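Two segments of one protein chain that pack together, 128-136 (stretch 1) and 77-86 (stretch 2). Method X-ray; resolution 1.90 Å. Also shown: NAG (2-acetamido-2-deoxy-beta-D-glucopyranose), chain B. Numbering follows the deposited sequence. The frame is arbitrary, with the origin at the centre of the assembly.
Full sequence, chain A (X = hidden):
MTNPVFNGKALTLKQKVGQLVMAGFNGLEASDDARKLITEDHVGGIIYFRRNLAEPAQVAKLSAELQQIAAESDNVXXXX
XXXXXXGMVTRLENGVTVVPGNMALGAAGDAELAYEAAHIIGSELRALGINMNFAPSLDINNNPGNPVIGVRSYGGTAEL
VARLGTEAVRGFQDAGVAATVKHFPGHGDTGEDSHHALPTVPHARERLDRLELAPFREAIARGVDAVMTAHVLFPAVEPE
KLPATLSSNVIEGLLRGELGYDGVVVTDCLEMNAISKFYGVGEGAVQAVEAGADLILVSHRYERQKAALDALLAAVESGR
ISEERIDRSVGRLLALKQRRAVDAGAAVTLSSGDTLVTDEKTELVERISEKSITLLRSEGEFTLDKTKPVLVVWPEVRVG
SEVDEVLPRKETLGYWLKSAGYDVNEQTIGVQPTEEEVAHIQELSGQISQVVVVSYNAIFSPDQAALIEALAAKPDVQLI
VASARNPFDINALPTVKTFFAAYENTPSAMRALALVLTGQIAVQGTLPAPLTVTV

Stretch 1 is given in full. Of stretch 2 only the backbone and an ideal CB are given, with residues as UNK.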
# COMPACT_ATOMS: atom_id res chain seq x y z
N LEU A 128 -6.43 -13.77 11.25
CA LEU A 128 -5.89 -13.00 12.36
C LEU A 128 -6.92 -12.09 13.01
O LEU A 128 -6.56 -11.26 13.85
CB LEU A 128 -4.69 -12.18 11.89
CG LEU A 128 -3.57 -12.95 11.19
CD1 LEU A 128 -2.39 -12.02 10.90
CD2 LEU A 128 -3.11 -14.13 12.02
N GLY A 129 -8.20 -12.20 12.64
CA GLY A 129 -9.22 -11.33 13.19
C GLY A 129 -9.30 -9.97 12.54
O GLY A 129 -10.03 -9.10 13.04
N ILE A 130 -8.57 -9.76 11.46
CA ILE A 130 -8.62 -8.51 10.70
C ILE A 130 -9.70 -8.66 9.63
O ILE A 130 -9.68 -9.61 8.84
CB ILE A 130 -7.25 -8.20 10.07
CG1 ILE A 130 -6.22 -7.97 11.18
CG2 ILE A 130 -7.34 -7.01 9.13
CD1 ILE A 130 -4.77 -8.19 10.74
N ASN A 131 -10.64 -7.72 9.59
CA ASN A 131 -11.82 -7.85 8.74
C ASN A 131 -11.95 -6.71 7.74
O ASN A 131 -12.97 -6.61 7.06
CB ASN A 131 -13.09 -7.96 9.60
CG ASN A 131 -13.23 -6.83 10.60
OD1 ASN A 131 -12.98 -5.67 10.27
ND2 ASN A 131 -13.63 -7.15 11.83
N MET A 132 -10.93 -5.86 7.63
CA MET A 132 -10.93 -4.74 6.70
C MET A 132 -9.49 -4.52 6.26
O MET A 132 -8.55 -4.75 7.02
CB MET A 132 -11.51 -3.47 7.35
CG MET A 132 -11.74 -2.30 6.39
SD MET A 132 -12.59 -0.94 7.24
CE MET A 132 -13.24 -0.01 5.85
N ASN A 133 -9.32 -4.09 5.01
CA ASN A 133 -8.00 -3.80 4.47
C ASN A 133 -8.08 -2.48 3.73
O ASN A 133 -9.03 -2.26 2.97
CB ASN A 133 -7.51 -4.93 3.53
CG ASN A 133 -6.00 -4.85 3.22
OD1 ASN A 133 -5.26 -4.09 3.84
ND2 ASN A 133 -5.56 -5.68 2.28
N PHE A 134 -7.11 -1.60 3.96
CA PHE A 134 -7.07 -0.37 3.18
C PHE A 134 -6.32 -0.65 1.88
O PHE A 134 -5.18 -0.24 1.66
CB PHE A 134 -6.46 0.76 4.00
CG PHE A 134 -7.37 1.24 5.09
CD1 PHE A 134 -8.75 1.17 4.93
CD2 PHE A 134 -6.87 1.76 6.27
CE1 PHE A 134 -9.61 1.62 5.92
CE2 PHE A 134 -7.73 2.20 7.27
CZ PHE A 134 -9.10 2.13 7.08
N ALA A 135 -7.02 -1.37 1.01
CA ALA A 135 -6.50 -1.86 -0.26
C ALA A 135 -7.69 -2.36 -1.08
O ALA A 135 -8.72 -2.73 -0.50
CB ALA A 135 -5.47 -2.98 -0.05
N PRO A 136 -7.57 -2.39 -2.42
CA PRO A 136 -6.40 -2.02 -3.21
C PRO A 136 -6.35 -0.54 -3.56
O PRO A 136 -7.39 0.11 -3.67
CB PRO A 136 -6.56 -2.86 -4.48
CG PRO A 136 -8.06 -2.86 -4.69
CD PRO A 136 -8.67 -2.89 -3.28
N UNK A 77 -19.59 -4.40 17.63
CA UNK A 77 -18.34 -5.05 17.21
C UNK A 77 -17.51 -4.14 16.31
O UNK A 77 -18.05 -3.27 15.62
CB UNK A 77 -18.64 -6.36 16.48
N UNK A 78 -16.20 -4.35 16.32
CA UNK A 78 -15.26 -3.43 15.70
C UNK A 78 -14.90 -3.82 14.27
O UNK A 78 -14.71 -5.01 13.97
CB UNK A 78 -13.99 -3.35 16.54
N UNK A 79 -14.76 -2.82 13.41
CA UNK A 79 -13.91 -2.98 12.24
C UNK A 79 -12.45 -2.94 12.67
O UNK A 79 -12.05 -2.12 13.50
CB UNK A 79 -14.20 -1.90 11.20
N UNK A 80 -11.64 -3.84 12.11
CA UNK A 80 -10.21 -3.90 12.40
C UNK A 80 -9.50 -3.92 11.05
O UNK A 80 -9.65 -4.87 10.27
CB UNK A 80 -9.85 -5.12 13.25
N UNK A 81 -8.76 -2.85 10.76
CA UNK A 81 -8.17 -2.63 9.45
C UNK A 81 -6.65 -2.58 9.54
O UNK A 81 -6.06 -2.69 10.62
CB UNK A 81 -8.71 -1.34 8.83
N UNK A 82 -6.03 -2.36 8.38
CA UNK A 82 -4.58 -2.49 8.21
C UNK A 82 -4.25 -2.00 6.81
O UNK A 82 -5.12 -1.98 5.93
CB UNK A 82 -4.11 -3.93 8.42
N UNK A 83 -3.00 -1.58 6.59
CA UNK A 83 -2.51 -1.27 5.23
C UNK A 83 -1.70 -2.44 4.70
O UNK A 83 -0.47 -2.39 4.59
CB UNK A 83 -1.66 0.00 5.22
N UNK A 84 -2.39 -3.53 4.36
CA UNK A 84 -1.73 -4.72 3.82
C UNK A 84 -1.98 -4.78 2.31
O UNK A 84 -2.75 -5.60 1.79
CB UNK A 84 -2.23 -5.99 4.51
N UNK A 85 -1.29 -3.88 1.59
CA UNK A 85 -1.48 -3.74 0.15
C UNK A 85 -0.82 -4.87 -0.62
O UNK A 85 -1.33 -5.30 -1.66
CB UNK A 85 -0.93 -2.40 -0.33
N UNK A 86 0.30 -5.39 -0.12
CA UNK A 86 1.12 -6.34 -0.83
C UNK A 86 2.41 -5.71 -1.32
O UNK A 86 2.58 -4.48 -1.32
CB UNK A 86 0.34 -6.93 -2.01
C1 NAG B . -2.06 7.38 4.57
C2 NAG B . -1.97 6.65 3.21
C3 NAG B . -3.07 5.59 3.06
C4 NAG B . -3.15 4.70 4.30
C5 NAG B . -3.32 5.57 5.53
C6 NAG B . -3.41 4.79 6.82
C7 NAG B . -1.24 7.67 1.08
C8 NAG B . -1.53 8.74 0.06
N2 NAG B . -2.07 7.62 2.13
O1 NAG B . -0.89 8.10 4.76
O3 NAG B . -2.83 4.78 1.91
O4 NAG B . -4.25 3.80 4.19
O5 NAG B . -2.17 6.42 5.63
O6 NAG B . -2.16 4.20 7.16
O7 NAG B . -0.30 6.88 0.96

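Position 77 has no atom of stretch 1 near its ideal CB. Its phi of -56° would admit proline. The residue is Pro77, and it makes no contact here.

Position 78 also has a CB in open space relative to stretch 1. Its O accepts from Asn131 ND2 at 3.2 Å. Almost any side chain would do. It is Leu78, whose end leads away.

At position 79 the backbone is extended and CA-to-CB points sideways. The ideal CB lies 4.4 Å from Met132 SD and 4.1 Å from Asn131 OD1. A medium or large apolar side chain would suit. It is Leu79, with CD1 4.2 Å from Met132 SD.

Position 80 is pinned by its backbone. Its N donates to Asn131 OD1 at 2.9 Å, and its O accepts from Asn131 N at 3.1 Å and, weakly, from Met132 N at 3.1 Å. The CB stands beside Gly129 and Ile130, so valine, isoleucine or leucine would fit. Ile80 is found. Its CG2 meets Ile130 CG1 at 4.1 Å.

Position 81 offers little room. Its CB is 3.8 Å from Met132 CB and 3.9 Å from Phe134 CZ, and its CA makes a CA-H...O contact with Met132 O at 3.2 Å. A small residue such as alanine, serine or cysteine is expected. It is Ser81. Its CB packs over the face of the Phe134 ring.

At position 82 the CB looks to Ile130 CG2, 4.5 Å away. An apolar, perhaps branched, side chain suits. Ile82 places CG2 3.8 Å from Ile130 CG2, while its O accepts from Phe134 N at 2.8 Å.

Position 83 has its CB pointing away from stretch 1, but the sugar hydroxyls O4 and O6 lie ahead. An acceptor such as aspartate or asparagine would suit. Asp83 accepts from NAG O4 through OD1 at 2.6 Å and from NAG O6 through OD2 at a very short 2.4 Å. OD1 also lies at the edge of the Phe134 ring.

At position 84 the backbone pairs with one side-chain amide: N donates to Asn133 OD1 at 3.0 Å, and O accepts from Asn133 ND2 at 2.9 Å. Many side chains would be tolerated. Gln84 leads its end away, to partners elsewhere in the structure.

Position 85 has its CB 4.6 Å from Ala135 CB, so an aliphatic stem fits. Glu85 supplies one, with CG 4.3 Å from Ala135 CB.

Position 86 has a phi of 107° and a psi of 166°, where a CB would jam against the preceding carbonyl. Glycine is called for, and Gly86 is present.

Stretch 2 (77-86) PLLISIDQEG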
# COMPACT_ATOMS: atom_id res chain seq x y z
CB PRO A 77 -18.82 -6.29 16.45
CG PRO A 77 -20.17 -6.58 17.01
CD PRO A 77 -20.77 -5.23 17.35
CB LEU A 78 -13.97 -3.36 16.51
CG LEU A 78 -14.05 -2.84 17.94
CD1 LEU A 78 -12.79 -3.24 18.68
CD2 LEU A 78 -14.22 -1.33 17.92
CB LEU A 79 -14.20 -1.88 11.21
CG LEU A 79 -15.55 -1.98 10.49
CD1 LEU A 79 -15.90 -0.66 9.80
CD2 LEU A 79 -15.53 -3.15 9.49
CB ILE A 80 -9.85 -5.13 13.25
CG1 ILE A 80 -10.54 -5.02 14.63
CG2 ILE A 80 -8.34 -5.25 13.43
CD1 ILE A 80 -10.23 -6.17 15.59
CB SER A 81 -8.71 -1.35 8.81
OG SER A 81 -8.46 -1.37 7.40
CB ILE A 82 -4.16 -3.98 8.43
CG1 ILE A 82 -2.64 -4.13 8.50
CG2 ILE A 82 -4.73 -4.88 7.31
CD1 ILE A 82 -2.20 -5.53 8.91
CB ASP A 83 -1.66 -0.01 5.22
CG ASP A 83 -2.40 1.21 5.67
OD1 ASP A 83 -3.49 1.47 5.11
OD2 ASP A 83 -1.88 1.91 6.56
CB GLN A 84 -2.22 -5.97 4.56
CG GLN A 84 -1.35 -7.20 4.35
CD GLN A 84 -0.11 -7.23 5.24
OE1 GLN A 84 0.38 -6.20 5.72
NE2 GLN A 84 0.42 -8.42 5.46
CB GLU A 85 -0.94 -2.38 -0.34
CG GLU A 85 -1.62 -1.18 0.33
CD GLU A 85 -1.02 0.17 -0.05
OE1 GLU A 85 -0.35 0.26 -1.11
OE2 GLU A 85 -1.23 1.14 0.71
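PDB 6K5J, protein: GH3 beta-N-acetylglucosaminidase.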